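Local coordinates for protein Non-structural maintenance of chromosomes element 1 homolog (Xenopus laevis, PDB 7DG2) that probably acts as a RING-type E3 ubiquitin ligase with its MAGE partner inside the SMC5-SMC6 complex, which works in DNA repair, at residues Glu96-Leu108 with Ser121-Met134. Residues are numbered along the deposited sequence; the frame is centred on the assembly and turned at random.
Sequences ENELELFRKTMEL and SILNLADELQSKKM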
loop_
_atom_site.group_PDB
_atom_site.type_symbol
_atom_site.label_atom_id
_atom_site.label_comp_id
_atom_site.label_asym_id
_atom_site.label_seq_id
_atom_site.Cartn_x
_atom_site.Cartn_y
_atom_site.Cartn_z
ATOM N N GLU A 96 -5.668 17.218 -3.818
ATOM C CA GLU A 96 -6.733 17.913 -3.109
ATOM C C GLU A 96 -8.051 17.829 -3.864
ATOM O O GLU A 96 -9.097 17.569 -3.258
ATOM C CB GLU A 96 -6.344 19.374 -2.869
ATOM C CG GLU A 96 -5.328 19.547 -1.751
ATOM C CD GLU A 96 -5.129 20.999 -1.371
ATOM O OE1 GLU A 96 -6.123 21.758 -1.377
ATOM O OE2 GLU A 96 -3.978 21.376 -1.080
ATOM N N ASN A 97 -8.033 18.045 -5.185
ATOM C CA ASN A 97 -9.308 17.997 -5.904
ATOM C C ASN A 97 -9.851 16.577 -5.961
ATOM O O ASN A 97 -11.074 16.383 -5.940
ATOM C CB ASN A 97 -9.191 18.604 -7.313
ATOM C CG ASN A 97 -8.207 17.882 -8.210
ATOM O OD1 ASN A 97 -7.393 17.071 -7.761
ATOM N ND2 ASN A 97 -8.257 18.203 -9.501
ATOM N N GLU A 98 -8.964 15.579 -5.992
ATOM C CA GLU A 98 -9.403 14.186 -5.952
ATOM C C GLU A 98 -10.090 13.851 -4.633
ATOM O O GLU A 98 -11.099 13.135 -4.617
ATOM C CB GLU A 98 -8.201 13.262 -6.185
ATOM C CG GLU A 98 -7.547 13.490 -7.552
ATOM C CD GLU A 98 -6.351 12.589 -7.805
ATOM O OE1 GLU A 98 -6.130 12.199 -8.976
ATOM O OE2 GLU A 98 -5.628 12.277 -6.837
ATOM N N LEU A 99 -9.551 14.347 -3.514
ATOM C CA LEU A 99 -10.170 14.088 -2.220
ATOM C C LEU A 99 -11.433 14.926 -2.022
ATOM O O LEU A 99 -12.353 14.495 -1.314
ATOM C CB LEU A 99 -9.152 14.340 -1.099
ATOM C CG LEU A 99 -8.045 13.282 -1.096
ATOM C CD1 LEU A 99 -7.035 13.517 0.029
ATOM C CD2 LEU A 99 -8.660 11.880 -0.981
ATOM N N GLU A 100 -11.512 16.108 -2.644
ATOM C CA GLU A 100 -12.781 16.828 -2.633
ATOM C C GLU A 100 -13.868 15.998 -3.308
ATOM O O GLU A 100 -14.996 15.887 -2.797
ATOM C CB GLU A 100 -12.647 18.183 -3.332
ATOM C CG GLU A 100 -13.909 19.036 -3.149
ATOM C CD GLU A 100 -13.918 20.319 -3.971
ATOM O OE1 GLU A 100 -15.035 20.802 -4.289
ATOM O OE2 GLU A 100 -12.825 20.827 -4.308
ATOM N N LEU A 101 -13.541 15.383 -4.440
ATOM C CA LEU A 101 -14.541 14.563 -5.117
ATOM C C LEU A 101 -14.871 13.334 -4.281
ATOM O O LEU A 101 -16.034 12.926 -4.218
ATOM C CB LEU A 101 -14.064 14.163 -6.517
ATOM C CG LEU A 101 -15.047 13.313 -7.335
ATOM C CD1 LEU A 101 -16.391 14.043 -7.516
ATOM C CD2 LEU A 101 -14.460 12.951 -8.696
ATOM N N PHE A 102 -13.869 12.741 -3.613
ATOM C CA PHE A 102 -14.161 11.623 -2.722
ATOM C C PHE A 102 -15.156 12.042 -1.643
ATOM O O PHE A 102 -16.135 11.331 -1.375
ATOM C CB PHE A 102 -12.882 11.063 -2.065
ATOM C CG PHE A 102 -13.174 9.890 -1.172
ATOM C CD1 PHE A 102 -13.373 8.636 -1.713
ATOM C CD2 PHE A 102 -13.322 10.059 0.195
ATOM C CE1 PHE A 102 -13.689 7.562 -0.891
ATOM C CE2 PHE A 102 -13.655 8.999 1.010
ATOM C CZ PHE A 102 -13.838 7.752 0.457
ATOM N N ARG A 103 -14.939 13.215 -1.032
ATOM C CA ARG A 103 -15.818 13.643 0.050
ATOM C C ARG A 103 -17.232 13.904 -0.456
ATOM O O ARG A 103 -18.205 13.526 0.210
ATOM C CB ARG A 103 -15.270 14.890 0.739
ATOM C CG ARG A 103 -13.978 14.623 1.532
ATOM C CD ARG A 103 -13.635 15.790 2.470
ATOM N NE ARG A 103 -13.517 17.065 1.770
ATOM C CZ ARG A 103 -12.392 17.531 1.229
ATOM N NH1 ARG A 103 -12.389 18.712 0.613
ATOM N NH2 ARG A 103 -11.271 16.822 1.291
ATOM N N LYS A 104 -17.368 14.544 -1.623
ATOM C CA LYS A 104 -18.713 14.797 -2.146
ATOM C C LYS A 104 -19.400 13.499 -2.545
ATOM O O LYS A 104 -20.618 13.355 -2.373
ATOM C CB LYS A 104 -18.668 15.763 -3.338
ATOM C CG LYS A 104 -18.119 17.160 -3.015
ATOM C CD LYS A 104 -18.886 17.830 -1.879
ATOM C CE LYS A 104 -20.319 18.168 -2.273
ATOM N NZ LYS A 104 -21.037 18.890 -1.165
ATOM N N THR A 105 -18.638 12.537 -3.084
ATOM C CA THR A 105 -19.213 11.233 -3.421
ATOM C C THR A 105 -19.657 10.491 -2.165
ATOM O O THR A 105 -20.754 9.916 -2.113
ATOM C CB THR A 105 -18.183 10.412 -4.212
ATOM O OG1 THR A 105 -17.855 11.100 -5.434
ATOM C CG2 THR A 105 -18.721 9.021 -4.548
ATOM N N MET A 106 -18.809 10.485 -1.140
ATOM C CA MET A 106 -19.184 9.911 0.148
ATOM C C MET A 106 -20.442 10.567 0.704
ATOM O O MET A 106 -21.343 9.880 1.198
ATOM C CB MET A 106 -18.017 10.063 1.132
ATOM C CG MET A 106 -18.397 9.789 2.579
ATOM S SD MET A 106 -16.942 9.628 3.661
ATOM C CE MET A 106 -16.092 11.153 3.347
ATOM N N GLU A 107 -20.534 11.895 0.607
ATOM C CA GLU A 107 -21.720 12.586 1.102
ATOM C C GLU A 107 -22.968 12.136 0.358
ATOM O O GLU A 107 -24.003 11.870 0.977
ATOM C CB GLU A 107 -21.533 14.100 0.981
ATOM C CG GLU A 107 -22.793 14.903 1.293
ATOM C CD GLU A 107 -22.613 16.398 1.077
ATOM O OE1 GLU A 107 -23.493 17.166 1.522
ATOM O OE2 GLU A 107 -21.597 16.804 0.471
ATOM N N LEU A 108 -22.889 12.025 -0.968
ATOM C CA LEU A 108 -24.047 11.553 -1.728
ATOM C C LEU A 108 -24.402 10.113 -1.361
ATOM O O LEU A 108 -25.584 9.762 -1.256
ATOM C CB LEU A 108 -23.772 11.692 -3.230
ATOM C CG LEU A 108 -24.907 11.355 -4.188
ATOM C CD1 LEU A 108 -26.158 12.042 -3.706
ATOM C CD2 LEU A 108 -24.525 11.845 -5.584
ATOM N N SER A 121 -23.922 10.698 -11.427
ATOM C CA SER A 121 -23.974 11.580 -10.265
ATOM C C SER A 121 -22.567 12.022 -9.864
ATOM O O SER A 121 -22.362 13.184 -9.505
ATOM C CB SER A 121 -24.717 10.911 -9.096
ATOM O OG SER A 121 -23.912 9.974 -8.392
ATOM N N ILE A 122 -21.576 11.128 -9.980
ATOM C CA ILE A 122 -20.204 11.500 -9.623
ATOM C C ILE A 122 -19.622 12.469 -10.649
ATOM O O ILE A 122 -18.902 13.414 -10.292
ATOM C CB ILE A 122 -19.336 10.243 -9.460
ATOM C CG1 ILE A 122 -19.880 9.415 -8.311
ATOM C CG2 ILE A 122 -17.873 10.642 -9.154
ATOM C CD1 ILE A 122 -19.334 7.995 -8.243
ATOM N N LEU A 123 -19.943 12.273 -11.929
ATOM C CA LEU A 123 -19.516 13.224 -12.954
ATOM C C LEU A 123 -20.122 14.600 -12.712
ATOM O O LEU A 123 -19.471 15.628 -12.950
ATOM C CB LEU A 123 -19.894 12.698 -14.344
ATOM C CG LEU A 123 -19.151 11.436 -14.801
ATOM C CD1 LEU A 123 -19.757 10.855 -16.077
ATOM C CD2 LEU A 123 -17.664 11.734 -15.015
ATOM N N ASN A 124 -21.376 14.647 -12.243
ATOM C CA ASN A 124 -21.998 15.936 -11.962
ATOM C C ASN A 124 -21.387 16.580 -10.726
ATOM O O ASN A 124 -21.141 17.790 -10.716
ATOM C CB ASN A 124 -23.520 15.777 -11.818
ATOM C CG ASN A 124 -24.196 15.502 -13.140
ATOM O OD1 ASN A 124 -23.619 15.739 -14.194
ATOM N ND2 ASN A 124 -25.429 14.959 -13.096
ATOM N N LEU A 125 -21.097 15.785 -9.685
ATOM C CA LEU A 125 -20.363 16.324 -8.540
ATOM C C LEU A 125 -19.027 16.909 -8.971
ATOM O O LEU A 125 -18.632 17.987 -8.504
ATOM C CB LEU A 125 -20.131 15.224 -7.503
ATOM C CG LEU A 125 -21.383 14.685 -6.826
ATOM C CD1 LEU A 125 -20.987 13.477 -5.955
ATOM C CD2 LEU A 125 -22.044 15.771 -5.987
ATOM N N ALA A 126 -18.326 16.215 -9.861
ATOM C CA ALA A 126 -17.010 16.679 -10.293
ATOM C C ALA A 126 -17.120 17.992 -11.043
ATOM O O ALA A 126 -16.247 18.860 -10.933
ATOM C CB ALA A 126 -16.349 15.628 -11.175
ATOM N N ASP A 127 -18.189 18.150 -11.820
ATOM C CA ASP A 127 -18.370 19.386 -12.560
ATOM C C ASP A 127 -18.744 20.553 -11.652
ATOM O O ASP A 127 -18.646 21.710 -12.078
ATOM C CB ASP A 127 -19.438 19.161 -13.642
ATOM C CG ASP A 127 -19.368 20.196 -14.749
ATOM O OD1 ASP A 127 -18.257 20.417 -15.288
ATOM O OD2 ASP A 127 -20.424 20.779 -15.088
ATOM N N GLU A 128 -19.170 20.283 -10.418
ATOM C CA GLU A 128 -19.545 21.330 -9.476
ATOM C C GLU A 128 -18.419 21.683 -8.517
ATOM O O GLU A 128 -18.579 22.616 -7.724
ATOM C CB GLU A 128 -20.769 20.919 -8.647
ATOM C CG GLU A 128 -22.098 20.930 -9.395
ATOM C CD GLU A 128 -22.536 22.337 -9.758
ATOM O OE1 GLU A 128 -23.184 23.001 -8.910
ATOM O OE2 GLU A 128 -22.204 22.777 -10.879
ATOM N N LEU A 129 -17.310 20.951 -8.569
ATOM C CA LEU A 129 -16.186 21.207 -7.675
ATOM C C LEU A 129 -15.683 22.632 -7.830
ATOM O O LEU A 129 -15.593 23.166 -8.939
ATOM C CB LEU A 129 -15.030 20.253 -7.959
ATOM C CG LEU A 129 -15.176 18.737 -7.793
ATOM C CD1 LEU A 129 -13.950 18.088 -8.333
ATOM C CD2 LEU A 129 -15.324 18.345 -6.365
ATOM N N GLN A 130 -15.294 23.217 -6.706
ATOM C CA GLN A 130 -14.709 24.542 -6.678
ATOM C C GLN A 130 -13.198 24.525 -6.878
ATOM O O GLN A 130 -12.581 25.591 -6.885
ATOM C CB GLN A 130 -15.068 25.222 -5.354
ATOM C CG GLN A 130 -16.577 25.284 -5.122
ATOM C CD GLN A 130 -16.946 25.761 -3.734
ATOM O OE1 GLN A 130 -16.839 25.012 -2.759
ATOM N NE2 GLN A 130 -17.376 27.015 -3.633
ATOM N N SER A 131 -12.597 23.349 -7.041
ATOM C CA SER A 131 -11.167 23.192 -7.253
ATOM C C SER A 131 -10.883 22.949 -8.734
ATOM O O SER A 131 -11.774 23.049 -9.590
ATOM C CB SER A 131 -10.646 22.061 -6.375
ATOM O OG SER A 131 -11.555 20.973 -6.398
ATOM N N LYS A 132 -9.629 22.620 -9.044
ATOM C CA LYS A 132 -9.212 22.370 -10.421
ATOM C C LYS A 132 -10.072 21.285 -11.052
ATOM O O LYS A 132 -10.244 20.208 -10.480
ATOM C CB LYS A 132 -7.739 21.961 -10.446
ATOM C CG LYS A 132 -7.187 21.655 -11.832
ATOM C CD LYS A 132 -5.676 21.556 -11.787
ATOM C CE LYS A 132 -5.069 21.290 -13.163
ATOM N NZ LYS A 132 -5.156 19.849 -13.537
ATOM N N LYS A 133 -10.629 21.575 -12.231
ATOM C CA LYS A 133 -11.607 20.669 -12.822
ATOM C C LYS A 133 -10.951 19.409 -13.367
ATOM O O LYS A 133 -9.801 19.418 -13.818
ATOM C CB LYS A 133 -12.380 21.364 -13.945
ATOM C CG LYS A 133 -13.404 22.349 -13.447
ATOM C CD LYS A 133 -14.437 21.686 -12.545
ATOM C CE LYS A 133 -15.730 22.465 -12.601
ATOM N NZ LYS A 133 -16.227 22.563 -14.008
ATOM N N MET A 134 -11.697 18.309 -13.295
ATOM C CA MET A 134 -11.266 17.002 -13.774
ATOM C C MET A 134 -12.126 16.594 -14.965
ATOM O O MET A 134 -13.350 16.746 -14.931
ATOM C CB MET A 134 -11.371 15.951 -12.657
ATOM C CG MET A 134 -10.405 16.199 -11.497
ATOM S SD MET A 134 -10.489 14.977 -10.152
ATOM C CE MET A 134 -11.892 15.522 -9.233
#
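Leu-125 projects from helix 119-128 as a knob into the hole formed by Leu-101, Lys-104, Thr-105 and Leu-108 of helix 96-111. The two helices belong to the winged-helix-like part of Nse1; the axes of 96-108 and 121-128 approach to 9.7 Å, at 130° between their N-to-C directions. The CD1 methyl of Leu-125 goes deep enough to lie 3.6 Å from the backbone O of Lys-104. Leu-101 reaches the other way. With its CG anti to the backbone N, it sends CD1 down onto the backbone of the second helix, 3.7 Å from Ala-126 N, against the side chains of Ile-122, Leu-125 and Ala-126. Its other methyl, CD2, touches the CE of Met-134, 3.7 Å away. Alongside, Thr-105 crosses Ile-122 at about a right angle, while its OG1 is tied to Leu-101 O of its own helix. Val-139 of helix 136-148 packs on Ile-122 and Ala-126, so a third helix backs this layer, and the Nse4 chain touches helix 96-111 through Leu-99, Phe-102 and Arg-103.

In the loop that follows helix 119-128, polar groups take over. The extended side chain of Glu-100 slides past Leu-129 in the opposite direction, bringing OE1 within 3.2 Å of Leu-129 CD2; the same oxygen accepts a weak bond from Gln-130 N. The OG of Ser-131 is modelled implausibly close to Glu-100 OE2, so the details of that bond are doubtful. One turn earlier, Asn-97 brings ND2 up to Lys-132 O and Met-134 CG. Its ND2 donates to Lys-132 O over 3.0 Å, almost perfectly straight at 179°, with the oxygen lying in the amide plane but the nitrogen 40° above the plane of the carbonyl.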